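Local coordinates for protein alkaline phosphatase D (Bacillus subtilis, PDB 2YEQ) that catalyses the hydrolysis of phosphate esters, acting as a secreted phosphodiesterase and alkaline phosphatase with iron and calcium in its active site, at residues M117-A122 against V375-D380; A403-T408 against T482-V487; P203-W208 against R263-G268. All coordinates share one frame; numbering follows the deposited sequence.

Contact 1 (M117-A122 against V375-D380); sequences MTFAFA and VVLTGD. With CA (calcium ion), chain B.
L377 meets both phenylalanines of 117-122. Its CD1 lies 3.7 Å from CE1 of F119, approaching that ring obliquely, and also 4.0 Å from CD2 of F121, while CD2 of L377 stands 3.7 Å from CE2 of F121. The leucine stem also lies over the F121 ring: CB of L377 is 4.1 Å from the centroid of F121 and only 8° off the ring normal, a CH-pi contact almost over the centre of the face. The edge of the same ring turns to the backbone, with CE1 of F121 at 3.6 Å from the carbonyl O of T378, near the ring plane. Both phenylalanines hold CG between the backbone N and the carbonyl carbon (chi1 67° in F119), which sends both rings toward 375-380. The strand axes approach to 8.4 Å at 46°, too far for backbone pairing, and the contact accordingly lies between two beta-sheets, packed face to face as in the calcineurin-like metallophosphoesterase fold. F147 of strand 145-148 meets F119 edge to face within the same layer. The strand ends at T378, and the chain continues through G379 to D380. OD1 of D380 binds the calcium ion at 2.4 Å; D151, D209 and D210 bind the same ion, and a water sits 2.6 Å from calcium. T378 points its side chain to the far side of its strand, where OG1 hydrogen-bonds E404.

Contact 2 (A403-T408 against T482-V487); sequences AEFVGT and TGLRKV
One methyl carries most of this contact: CD2 of L484 touches both A403 and F405, which are two residues apart on strand 400-406. It lies 3.6 Å from CZ of F405 and 3.7 Å from CE1 of F405, approaching the outer end of the ring obliquely. On the alanine, CB of A403 stands 3.8 Å from CD2 of L484. The branch point CG of L484 is 4.2 Å from the same CB of A403. The leucine side chain has CG anti to its carbonyl carbon, and chi2 of 171° puts CD1 anti to CA, leaving CD2 as the branch turned to A403 and F405. F405 adopts the corresponding first torsion; its CB leaves the strand at an angle, and the ring then runs past L484 in the opposite direction.

Neighbouring residues fix these positions. The F405 ring meets W452 with planes about 15° apart and also touches V375, and the backbone of F405 pairs with V376 and T378. A403 is likewise paired with V374 and V376, so the two residues facing L484 are set by the join to strand 374-378. L484 itself touches Y477 in the adjacent strand 470-477, as well as A386 and N388 of strand 384-390. The turn before it includes G483, whose phi of 70° is a value that favours glycine, and R485 forms a salt bridge with D480.

Strand 484-489 is the outermost strand of one sheet and 400-406 belongs to another; L484, whose CB points toward 403-408, joins the two. With all three touching residues buried and every contact between carbon atoms, the attraction is dispersive and hydrophobic, imposing close fit without the directional demands of a hydrogen bond.

Contact 3 (P203-W208 against R263-G268); sequences PWVVTW and RHFTYG
R263 reaches across to strand 203-206 and holds one backbone oxygen with both terminal nitrogens. NH2 of R263 is 2.8 Å from O of V206, with an N-H...O angle of 150°, and NH1 of R263 is 2.9 Å from the same O of V206. The NH1 donor lies nearly on the line of the carbonyl bond, whereas NH2 comes in at a C=O...N angle of 134°. The oxygen sits in the guanidinium plane, at the end of the group. CG of R263 lies between the backbone N and carbonyl carbon, and from CG to NE the chain is extended, so that a side chain whose CB does not itself point at 203-208 still has the length to arrive at V206.

V205 supplies the apolar half. Its CG1, anti to the amide nitrogen, rests over one face of the guanidinium, with CG1 of V205 3.6 Å from NH2 of R263. The same methyl stands 4.1 Å from CE1 of F265, on an oblique approach to the ring; CG2 of V205 is 4.2 Å from CZ of F265.

NH2 of R263 also forms a salt bridge with D17, and NH1 hydrogen-bonds the carbonyl of L261. A leucine in place of R263 would probably leave D17 without this countercharge and the V206 carbonyl without its two donors.

The two strands belong to different sheets; their axes come no nearer than 10.3 Å, with their N-to-C directions 139° apart. Strand 203-206 lies between 13-16 and 145-148; strand 263-267 is outermost in its sheet, beside 271-275, whose V275 touches both V205 and R263. On the far side, H264 packs on W313 and N317 of helix 308-320.

Overall arrangement
All three contacts join the same two sheets: strands 117-122, 203-206 and 484-489 belong to one, and strands 374-378, 400-406 and 263-267 to the other. Contact 1 is central, its centre about 11 Å from the centres of contacts 2 and 3, which are themselves about 21 Å apart. Neighbouring strands 374-378 and 400-406 link contacts 1 and 2, while M117 packs on Y267 to link contacts 1 and 3. Along the chain contact 3 nests inside the loop closed by contact 1, and contact 2 follows. Together they span the sandwich interior, and contact 1 leads directly from this core to the calcium site.

Contact 1 (M117-A122 against V375-D380)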
loop_
_atom_site.group_PDB
_atom_site.type_symbol
_atom_site.label_atom_id
_atom_site.label_comp_id
_atom_site.label_asym_id
_atom_site.label_seq_id
_atom_site.Cartn_x
_atom_site.Cartn_y
_atom_site.Cartn_z
ATOM N N MET A 117 12.203 0.206 15.869
ATOM C CA MET A 117 11.104 -0.394 15.124
ATOM C C MET A 117 11.630 -0.658 13.732
ATOM O O MET A 117 12.348 0.180 13.166
ATOM C CB MET A 117 9.930 0.592 15.042
ATOM C CG MET A 117 8.762 0.087 14.225
ATOM S SD MET A 117 7.477 1.312 14.052
ATOM C CE MET A 117 6.134 0.258 13.436
ATOM N N THR A 118 11.286 -1.811 13.169
ATOM C CA THR A 118 11.625 -2.106 11.785
ATOM C C THR A 118 10.354 -2.560 11.056
ATOM O O THR A 118 9.608 -3.390 11.570
ATOM C CB THR A 118 12.705 -3.217 11.677
ATOM O OG1 THR A 118 13.843 -2.846 12.470
ATOM C CG2 THR A 118 13.152 -3.420 10.236
ATOM N N PHE A 119 10.121 -2.013 9.870
ATOM C CA PHE A 119 8.925 -2.377 9.095
ATOM C C PHE A 119 9.281 -2.270 7.636
ATOM O O PHE A 119 10.357 -1.770 7.301
ATOM C CB PHE A 119 7.705 -1.541 9.507
ATOM C CG PHE A 119 7.788 -0.067 9.163
ATOM C CD1 PHE A 119 7.416 0.382 7.916
ATOM C CD2 PHE A 119 8.198 0.868 10.106
ATOM C CE1 PHE A 119 7.464 1.749 7.586
ATOM C CE2 PHE A 119 8.237 2.232 9.790
ATOM C CZ PHE A 119 7.860 2.661 8.511
ATOM N N ALA A 120 8.426 -2.812 6.771
ATOM C CA ALA A 120 8.593 -2.679 5.348
ATOM C C ALA A 120 7.293 -2.071 4.814
ATOM O O ALA A 120 6.239 -2.204 5.460
ATOM C CB ALA A 120 8.834 -4.029 4.675
ATOM N N PHE A 121 7.386 -1.406 3.669
ATOM C CA PHE A 121 6.165 -0.984 2.956
ATOM C C PHE A 121 6.245 -1.307 1.487
ATOM O O PHE A 121 7.318 -1.310 0.864
ATOM C CB PHE A 121 5.760 0.473 3.263
ATOM C CG PHE A 121 6.669 1.518 2.727
ATOM C CD1 PHE A 121 6.452 2.065 1.478
ATOM C CD2 PHE A 121 7.698 2.037 3.518
ATOM C CE1 PHE A 121 7.237 3.090 0.993
ATOM C CE2 PHE A 121 8.504 3.079 3.041
ATOM C CZ PHE A 121 8.287 3.591 1.774
ATOM N N ALA A 122 5.072 -1.616 0.936
ATOM C CA ALA A 122 4.970 -2.110 -0.410
ATOM C C ALA A 122 3.738 -1.509 -1.094
ATOM O O ALA A 122 2.806 -1.072 -0.427
ATOM C CB ALA A 122 4.821 -3.632 -0.351
ATOM N N VAL A 375 7.470 12.014 8.537
ATOM C CA VAL A 375 7.897 11.176 7.449
ATOM C C VAL A 375 6.669 10.742 6.649
ATOM O O VAL A 375 5.669 10.349 7.226
ATOM C CB VAL A 375 8.649 9.932 7.980
ATOM C CG1 VAL A 375 8.907 8.941 6.856
ATOM C CG2 VAL A 375 9.982 10.380 8.699
ATOM N N VAL A 376 6.791 10.788 5.339
ATOM C CA VAL A 376 5.709 10.405 4.427
ATOM C C VAL A 376 6.158 9.195 3.655
ATOM O O VAL A 376 7.221 9.212 3.066
ATOM C CB VAL A 376 5.367 11.561 3.447
ATOM C CG1 VAL A 376 4.197 11.155 2.514
ATOM C CG2 VAL A 376 4.996 12.823 4.245
ATOM N N LEU A 377 5.334 8.144 3.688
ATOM C CA LEU A 377 5.503 6.943 2.893
ATOM C C LEU A 377 4.484 6.933 1.756
ATOM O O LEU A 377 3.306 7.237 1.976
ATOM C CB LEU A 377 5.263 5.706 3.775
ATOM C CG LEU A 377 5.829 5.687 5.200
ATOM C CD1 LEU A 377 5.436 4.375 5.889
ATOM C CD2 LEU A 377 7.336 5.899 5.186
ATOM N N THR A 378 4.932 6.522 0.587
ATOM C CA THR A 378 4.206 6.670 -0.663
ATOM C C THR A 378 4.410 5.476 -1.599
ATOM O O THR A 378 5.456 4.852 -1.573
ATOM C CB THR A 378 4.747 7.903 -1.399
ATOM O OG1 THR A 378 4.638 9.025 -0.544
ATOM C CG2 THR A 378 4.046 8.132 -2.697
ATOM N N GLY A 379 3.415 5.176 -2.440
ATOM C CA GLY A 379 3.589 4.233 -3.524
ATOM C C GLY A 379 3.210 4.873 -4.845
ATOM O O GLY A 379 3.684 5.952 -5.173
ATOM N N ASP A 380 2.395 4.160 -5.623
ATOM C CA ASP A 380 1.706 4.653 -6.845
ATOM C C ASP A 380 2.546 4.834 -8.088
ATOM O O ASP A 380 2.103 4.484 -9.188
ATOM C CB ASP A 380 0.866 5.919 -6.562
ATOM C CG ASP A 380 0.029 6.356 -7.789
ATOM O OD1 ASP A 380 -0.934 5.629 -8.176
ATOM O OD2 ASP A 380 0.392 7.410 -8.370
HETATM CA CA CA B . -2.174 3.632 -7.967
HETATM O O HOH W 1 -0.806 2.710 -5.995
#

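Contact 2 (A403-T408 against T482-V487)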
loop_
_atom_site.group_PDB
_atom_site.type_symbol
_atom_site.label_atom_id
_atom_site.label_comp_id
_atom_site.label_asym_id
_atom_site.label_seq_id
_atom_site.Cartn_x
_atom_site.Cartn_y
_atom_site.Cartn_z
ATOM N N ALA A 403 10.856 14.163 5.673
ATOM C CA ALA A 403 11.306 13.465 4.480
ATOM C C ALA A 403 10.170 12.615 3.897
ATOM O O ALA A 403 9.274 12.210 4.627
ATOM C CB ALA A 403 12.488 12.545 4.807
ATOM N N GLU A 404 10.254 12.360 2.600
ATOM C CA GLU A 404 9.345 11.442 1.908
ATOM C C GLU A 404 10.127 10.284 1.318
ATOM O O GLU A 404 11.101 10.491 0.611
ATOM C CB GLU A 404 8.587 12.147 0.761
ATOM C CG GLU A 404 7.582 11.205 0.074
ATOM C CD GLU A 404 6.753 11.819 -1.069
ATOM O OE1 GLU A 404 7.188 12.821 -1.710
ATOM O OE2 GLU A 404 5.679 11.218 -1.362
ATOM N N PHE A 405 9.666 9.061 1.592
ATOM C CA PHE A 405 10.177 7.867 0.946
ATOM C C PHE A 405 9.096 7.280 0.057
ATOM O O PHE A 405 8.080 6.773 0.555
ATOM C CB PHE A 405 10.581 6.857 2.032
ATOM C CG PHE A 405 11.608 7.417 2.975
ATOM C CD1 PHE A 405 12.882 7.698 2.509
ATOM C CD2 PHE A 405 11.294 7.731 4.264
ATOM C CE1 PHE A 405 13.852 8.268 3.350
ATOM C CE2 PHE A 405 12.282 8.321 5.137
ATOM C CZ PHE A 405 13.545 8.578 4.648
ATOM N N VAL A 406 9.329 7.354 -1.241
ATOM C CA VAL A 406 8.433 6.826 -2.240
ATOM C C VAL A 406 8.953 5.456 -2.626
ATOM O O VAL A 406 10.045 5.307 -3.148
ATOM C CB VAL A 406 8.398 7.710 -3.505
ATOM C CG1 VAL A 406 7.425 7.146 -4.568
ATOM C CG2 VAL A 406 8.043 9.185 -3.121
ATOM N N GLY A 407 8.174 4.435 -2.356
ATOM C CA GLY A 407 8.583 3.097 -2.739
ATOM C C GLY A 407 8.246 2.700 -4.138
ATOM O O GLY A 407 7.166 3.010 -4.652
ATOM N N THR A 408 9.169 1.976 -4.761
ATOM C CA THR A 408 8.904 1.314 -6.023
ATOM C C THR A 408 7.758 0.287 -5.910
ATOM O O THR A 408 7.254 -0.000 -4.831
ATOM C CB THR A 408 10.169 0.624 -6.491
ATOM O OG1 THR A 408 10.013 0.137 -7.823
ATOM C CG2 THR A 408 10.596 -0.488 -5.507
ATOM N N THR A 482 20.298 19.329 7.668
ATOM C CA THR A 482 21.058 18.650 6.621
ATOM C C THR A 482 20.150 17.652 5.859
ATOM O O THR A 482 20.452 17.279 4.743
ATOM C CB THR A 482 22.335 17.980 7.191
ATOM O OG1 THR A 482 21.996 16.734 7.797
ATOM C CG2 THR A 482 22.992 18.894 8.246
ATOM N N GLY A 483 19.028 17.258 6.447
ATOM C CA GLY A 483 18.053 16.408 5.723
ATOM C C GLY A 483 18.570 14.994 5.498
ATOM O O GLY A 483 19.304 14.456 6.347
ATOM N N LEU A 484 18.260 14.426 4.336
ATOM C CA LEU A 484 18.561 13.024 4.048
ATOM C C LEU A 484 20.050 12.842 3.737
ATOM O O LEU A 484 20.618 13.584 2.928
ATOM C CB LEU A 484 17.765 12.514 2.845
ATOM C CG LEU A 484 16.255 12.301 3.036
ATOM C CD1 LEU A 484 15.597 12.003 1.665
ATOM C CD2 LEU A 484 15.952 11.197 4.043
ATOM N N ARG A 485 20.654 11.826 4.343
ATOM C CA ARG A 485 22.054 11.472 4.086
ATOM C C ARG A 485 22.143 10.070 3.532
ATOM O O ARG A 485 21.611 9.152 4.129
ATOM C CB ARG A 485 22.827 11.514 5.398
ATOM C CG ARG A 485 23.104 12.902 5.913
ATOM C CD ARG A 485 24.244 12.870 6.943
ATOM N NE ARG A 485 24.124 13.908 7.969
ATOM C CZ ARG A 485 23.143 13.987 8.870
ATOM N NH1 ARG A 485 22.155 13.093 8.894
ATOM N NH2 ARG A 485 23.143 14.982 9.751
ATOM N N LYS A 486 22.807 9.913 2.399
ATOM C CA LYS A 486 22.966 8.628 1.753
ATOM C C LYS A 486 24.086 7.883 2.457
ATOM O O LYS A 486 25.221 8.340 2.419
ATOM C CB LYS A 486 23.318 8.808 0.278
ATOM C CG LYS A 486 23.167 7.544 -0.539
ATOM C CD LYS A 486 23.702 7.703 -1.945
ATOM C CE LYS A 486 22.587 7.874 -2.917
ATOM N NZ LYS A 486 23.088 8.084 -4.291
ATOM N N VAL A 487 23.766 6.759 3.100
ATOM C CA VAL A 487 24.746 5.998 3.884
ATOM C C VAL A 487 25.177 4.723 3.187
ATOM O O VAL A 487 26.073 4.009 3.663
ATOM C CB VAL A 487 24.252 5.743 5.327
ATOM C CG1 VAL A 487 24.098 7.095 6.074
ATOM C CG2 VAL A 487 22.937 4.926 5.346
#

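Contact 3 (P203-W208 against R263-G268)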
loop_
_atom_site.group_PDB
_atom_site.type_symbol
_atom_site.label_atom_id
_atom_site.label_comp_id
_atom_site.label_asym_id
_atom_site.label_seq_id
_atom_site.Cartn_x
_atom_site.Cartn_y
_atom_site.Cartn_z
ATOM N N PRO A 203 2.242 -9.045 10.868
ATOM C CA PRO A 203 0.990 -8.283 10.823
ATOM C C PRO A 203 1.092 -7.178 9.796
ATOM O O PRO A 203 2.151 -6.549 9.689
ATOM C CB PRO A 203 0.880 -7.683 12.218
ATOM C CG PRO A 203 2.277 -7.651 12.732
ATOM C CD PRO A 203 3.051 -8.710 12.049
ATOM N N TRP A 204 0.004 -6.958 9.046
ATOM C CA TRP A 204 -0.052 -5.956 7.994
ATOM C C TRP A 204 -1.038 -4.838 8.370
ATOM O O TRP A 204 -2.087 -5.085 9.000
ATOM C CB TRP A 204 -0.498 -6.550 6.668
ATOM C CG TRP A 204 0.520 -7.376 5.934
ATOM C CD1 TRP A 204 1.392 -8.282 6.478
ATOM C CD2 TRP A 204 0.749 -7.407 4.520
ATOM N NE1 TRP A 204 2.144 -8.852 5.501
ATOM C CE2 TRP A 204 1.769 -8.347 4.286
ATOM C CE3 TRP A 204 0.197 -6.716 3.426
ATOM C CZ2 TRP A 204 2.244 -8.620 3.025
ATOM C CZ3 TRP A 204 0.665 -6.972 2.187
ATOM C CH2 TRP A 204 1.672 -7.932 1.973
ATOM N N VAL A 205 -0.681 -3.617 7.964
ATOM C CA VAL A 205 -1.540 -2.447 8.020
ATOM C C VAL A 205 -1.736 -2.023 6.575
ATOM O O VAL A 205 -0.815 -1.524 5.920
ATOM C CB VAL A 205 -0.937 -1.327 8.879
ATOM C CG1 VAL A 205 -1.879 -0.093 8.963
ATOM C CG2 VAL A 205 -0.695 -1.864 10.295
ATOM N N VAL A 206 -2.932 -2.268 6.039
ATOM C CA VAL A 206 -3.175 -2.003 4.629
ATOM C C VAL A 206 -4.016 -0.733 4.433
ATOM O O VAL A 206 -4.876 -0.402 5.257
ATOM C CB VAL A 206 -3.888 -3.229 3.952
ATOM C CG1 VAL A 206 -2.998 -4.497 4.059
ATOM C CG2 VAL A 206 -5.256 -3.483 4.607
ATOM N N THR A 207 -3.761 -0.047 3.322
ATOM C CA THR A 207 -4.654 0.992 2.821
ATOM C C THR A 207 -4.622 0.914 1.321
ATOM O O THR A 207 -3.650 0.415 0.753
ATOM C CB THR A 207 -4.282 2.393 3.342
ATOM O OG1 THR A 207 -5.280 3.317 2.915
ATOM C CG2 THR A 207 -2.837 2.828 2.876
ATOM N N TRP A 208 -5.699 1.334 0.658
ATOM C CA TRP A 208 -5.838 1.081 -0.785
ATOM C C TRP A 208 -5.448 2.322 -1.561
ATOM O O TRP A 208 -5.342 3.395 -0.988
ATOM C CB TRP A 208 -7.288 0.687 -1.135
ATOM C CG TRP A 208 -8.346 1.560 -0.571
ATOM C CD1 TRP A 208 -8.342 2.924 -0.478
ATOM C CD2 TRP A 208 -9.595 1.124 -0.023
ATOM N NE1 TRP A 208 -9.516 3.355 0.109
ATOM C CE2 TRP A 208 -10.300 2.273 0.390
ATOM C CE3 TRP A 208 -10.195 -0.129 0.138
ATOM C CZ2 TRP A 208 -11.559 2.205 0.978
ATOM C CZ3 TRP A 208 -11.439 -0.201 0.726
ATOM C CH2 TRP A 208 -12.120 0.969 1.133
ATOM N N ARG A 263 -7.069 5.494 9.591
ATOM C CA ARG A 263 -6.958 5.140 10.984
ATOM C C ARG A 263 -5.566 5.475 11.531
ATOM O O ARG A 263 -4.640 5.771 10.780
ATOM C CB ARG A 263 -7.261 3.655 11.204
ATOM C CG ARG A 263 -6.415 2.705 10.372
ATOM C CD ARG A 263 -7.161 1.378 10.151
ATOM N NE ARG A 263 -6.358 0.280 9.579
ATOM C CZ ARG A 263 -5.943 0.175 8.326
ATOM N NH1 ARG A 263 -6.219 1.092 7.395
ATOM N NH2 ARG A 263 -5.268 -0.895 7.976
ATOM N N HIS A 264 -5.470 5.466 12.848
ATOM C CA HIS A 264 -4.261 5.907 13.523
ATOM C C HIS A 264 -3.834 4.942 14.629
ATOM O O HIS A 264 -4.651 4.339 15.302
ATOM C CB HIS A 264 -4.481 7.314 14.088
ATOM C CG HIS A 264 -3.444 7.735 15.083
ATOM N ND1 HIS A 264 -3.545 7.448 16.428
ATOM C CD2 HIS A 264 -2.275 8.405 14.923
ATOM C CE1 HIS A 264 -2.482 7.925 17.055
ATOM N NE2 HIS A 264 -1.694 8.505 16.164
ATOM N N PHE A 265 -2.524 4.811 14.815
ATOM C CA PHE A 265 -1.992 4.098 15.968
ATOM C C PHE A 265 -0.562 4.581 16.277
ATOM O O PHE A 265 0.101 5.162 15.427
ATOM C CB PHE A 265 -2.005 2.583 15.728
ATOM C CG PHE A 265 -1.062 2.131 14.658
ATOM C CD1 PHE A 265 -1.422 2.210 13.317
ATOM C CD2 PHE A 265 0.187 1.618 14.980
ATOM C CE1 PHE A 265 -0.552 1.800 12.325
ATOM C CE2 PHE A 265 1.054 1.204 13.995
ATOM C CZ PHE A 265 0.690 1.303 12.658
ATOM N N THR A 266 -0.106 4.334 17.501
ATOM C CA THR A 266 1.242 4.727 17.907
ATOM C C THR A 266 2.040 3.478 18.237
ATOM O O THR A 266 1.497 2.502 18.740
ATOM C CB THR A 266 1.233 5.642 19.145
ATOM O OG1 THR A 266 0.662 4.921 20.243
ATOM C CG2 THR A 266 0.404 6.899 18.892
ATOM N N TYR A 267 3.316 3.501 17.904
ATOM C CA TYR A 267 4.221 2.427 18.232
ATOM C C TYR A 267 5.019 2.870 19.464
ATOM O O TYR A 267 6.082 3.471 19.344
ATOM C CB TYR A 267 5.120 2.133 17.057
ATOM C CG TYR A 267 5.791 0.793 17.164
ATOM C CD1 TYR A 267 5.173 -0.344 16.669
ATOM C CD2 TYR A 267 7.051 0.656 17.775
ATOM C CE1 TYR A 267 5.787 -1.604 16.773
ATOM C CE2 TYR A 267 7.675 -0.597 17.882
ATOM C CZ TYR A 267 7.027 -1.723 17.383
ATOM O OH TYR A 267 7.619 -2.954 17.479
ATOM N N GLY A 268 4.466 2.607 20.643
ATOM C CA GLY A 268 5.006 3.158 21.882
ATOM C C GLY A 268 5.026 4.679 21.807
ATOM O O GLY A 268 4.061 5.296 21.351
#